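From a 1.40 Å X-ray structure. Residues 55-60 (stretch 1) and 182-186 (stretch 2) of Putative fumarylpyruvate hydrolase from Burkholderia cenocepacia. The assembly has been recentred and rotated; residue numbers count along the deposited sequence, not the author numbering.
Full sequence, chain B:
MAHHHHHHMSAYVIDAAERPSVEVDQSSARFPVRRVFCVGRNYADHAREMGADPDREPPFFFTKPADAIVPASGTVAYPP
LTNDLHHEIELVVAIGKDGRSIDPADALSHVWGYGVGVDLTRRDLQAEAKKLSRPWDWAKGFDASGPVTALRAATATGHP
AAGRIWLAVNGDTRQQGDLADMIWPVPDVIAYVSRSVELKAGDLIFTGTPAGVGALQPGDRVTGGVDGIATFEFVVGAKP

Stretch 1 55-60: DREPPF
Stretch 2 (182-186) MIWPV

The contact between residues 55-60 and 182-186 is a small loop-to-loop junction built around one tryptophan, a compact example of an indole engaged on both faces and at its edge. Arg56 to Pro59 run extended (phi -55 to -81°, psi 137 to 161°); Ile183 (-75/-55°) turns the other loop, Trp184 (-103/120°) extends again, and Pro185 occupies the N-cap position right before a helix. In register, CA of Arg56 lies 7.4 Å from CA of Ile183, and CA of Pro59 lies 7.5 Å from CA of Trp184. Trp184 (chi1 -71°, chi2 103°) leaves its backbone sideways, yet its ring reaches stretch 1, where NE1 donates a nearly straight hydrogen bond (173°) to Glu57 O at 2.8 Å. The acceptor is main-chain; the CA-to-CB bond of Glu57 points away from stretch 2, and its OE1 is hydrogen-bonded elsewhere in the structure. Over one face, Arg56 (m, t, m; chi4 -171°) lays its guanidinium flat, planes at 15°, with CZ 3.7 Å from the centroid of the Trp184 six-membered ring: a cation-pi stack. The same planar group keeps its edge for hydrogen bonding, NH2 donating to Ile183 O at 3.0 Å, while Arg56 CD packs 3.6 Å from Ile183 CG2. Over the opposite face, Pro59 CD sits 3.9 Å from the five-membered-ring centroid of Trp184, a CH-pi contact. Altogether 307 Å² is buried, mostly on Arg56 and Trp184.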

# COMPACT_ATOMS: atom_id res chain seq x y z
N ASP B 55 -16.32 0.63 26.92
CA ASP B 55 -15.14 -0.21 26.82
C ASP B 55 -14.86 -0.57 25.34
O ASP B 55 -14.88 -1.75 24.97
CB ASP B 55 -15.30 -1.47 27.67
N ARG B 56 -14.63 0.45 24.52
CA ARG B 56 -14.29 0.24 23.11
C ARG B 56 -12.90 -0.36 22.98
O ARG B 56 -11.97 0.06 23.67
CB ARG B 56 -14.30 1.56 22.33
CG ARG B 56 -15.64 2.25 22.28
CD ARG B 56 -15.48 3.61 21.62
NE ARG B 56 -14.80 4.56 22.50
CZ ARG B 56 -14.68 5.86 22.24
NH1 ARG B 56 -14.06 6.66 23.09
NH2 ARG B 56 -15.20 6.35 21.12
N GLU B 57 -12.77 -1.33 22.09
CA GLU B 57 -11.44 -1.81 21.73
C GLU B 57 -10.82 -0.86 20.71
O GLU B 57 -11.54 -0.24 19.92
CB GLU B 57 -11.46 -3.28 21.25
CG GLU B 57 -11.71 -3.53 19.77
CD GLU B 57 -11.47 -4.99 19.37
OE1 GLU B 57 -10.36 -5.51 19.61
OE2 GLU B 57 -12.39 -5.61 18.79
N PRO B 58 -9.50 -0.70 20.76
CA PRO B 58 -8.81 0.12 19.77
C PRO B 58 -9.13 -0.38 18.36
O PRO B 58 -9.31 -1.59 18.14
CB PRO B 58 -7.33 -0.11 20.10
CG PRO B 58 -7.32 -0.50 21.55
CD PRO B 58 -8.55 -1.33 21.71
N PRO B 59 -9.18 0.55 17.38
CA PRO B 59 -9.42 0.14 16.00
C PRO B 59 -8.20 -0.57 15.42
O PRO B 59 -7.09 -0.46 15.94
CB PRO B 59 -9.60 1.48 15.28
CG PRO B 59 -8.76 2.44 16.07
CD PRO B 59 -8.84 1.98 17.50
N PHE B 60 -8.41 -1.31 14.34
CA PHE B 60 -7.29 -1.80 13.53
C PHE B 60 -7.48 -1.31 12.10
O PHE B 60 -8.56 -0.80 11.75
CB PHE B 60 -7.16 -3.33 13.61
CG PHE B 60 -8.25 -4.09 12.91
CD1 PHE B 60 -9.44 -4.43 13.57
CD2 PHE B 60 -8.10 -4.52 11.58
CE1 PHE B 60 -10.45 -5.16 12.92
CE2 PHE B 60 -9.10 -5.25 10.93
CZ PHE B 60 -10.28 -5.57 11.60
N MET B 182 -20.63 5.53 14.33
CA MET B 182 -19.20 5.21 14.38
C MET B 182 -18.76 4.91 15.80
O MET B 182 -19.13 5.62 16.75
CB MET B 182 -18.39 6.38 13.87
CG MET B 182 -18.36 6.51 12.38
SD MET B 182 -17.30 7.90 12.01
CE MET B 182 -17.79 8.15 10.32
N ILE B 183 -17.94 3.87 15.96
CA ILE B 183 -17.44 3.47 17.28
C ILE B 183 -16.38 4.48 17.71
O ILE B 183 -16.50 5.10 18.77
CB ILE B 183 -16.92 2.03 17.29
CG1 ILE B 183 -18.08 1.06 17.02
CG2 ILE B 183 -16.23 1.71 18.61
CD1 ILE B 183 -17.66 -0.38 16.78
N TRP B 184 -15.35 4.66 16.86
CA TRP B 184 -14.38 5.72 17.03
C TRP B 184 -14.69 6.83 16.04
O TRP B 184 -14.66 6.59 14.84
CB TRP B 184 -12.97 5.18 16.78
CG TRP B 184 -12.50 4.26 17.88
CD1 TRP B 184 -12.45 2.88 17.85
CD2 TRP B 184 -12.07 4.65 19.19
NE1 TRP B 184 -11.98 2.40 19.07
CE2 TRP B 184 -11.73 3.46 19.90
CE3 TRP B 184 -11.90 5.89 19.83
CZ2 TRP B 184 -11.24 3.49 21.22
CZ3 TRP B 184 -11.42 5.92 21.13
CH2 TRP B 184 -11.10 4.72 21.81
N PRO B 185 -14.97 8.04 16.53
CA PRO B 185 -15.23 9.15 15.61
C PRO B 185 -14.00 9.54 14.81
O PRO B 185 -12.87 9.15 15.13
CB PRO B 185 -15.67 10.30 16.51
CG PRO B 185 -15.38 9.90 17.91
CD PRO B 185 -15.10 8.43 17.95
N VAL B 186 -14.24 10.35 13.79
CA VAL B 186 -13.18 10.74 12.87
C VAL B 186 -11.94 11.32 13.57
O VAL B 186 -10.83 10.91 13.24
CB VAL B 186 -13.75 11.68 11.78
CG1 VAL B 186 -12.63 12.34 10.97
CG2 VAL B 186 -14.71 10.91 10.88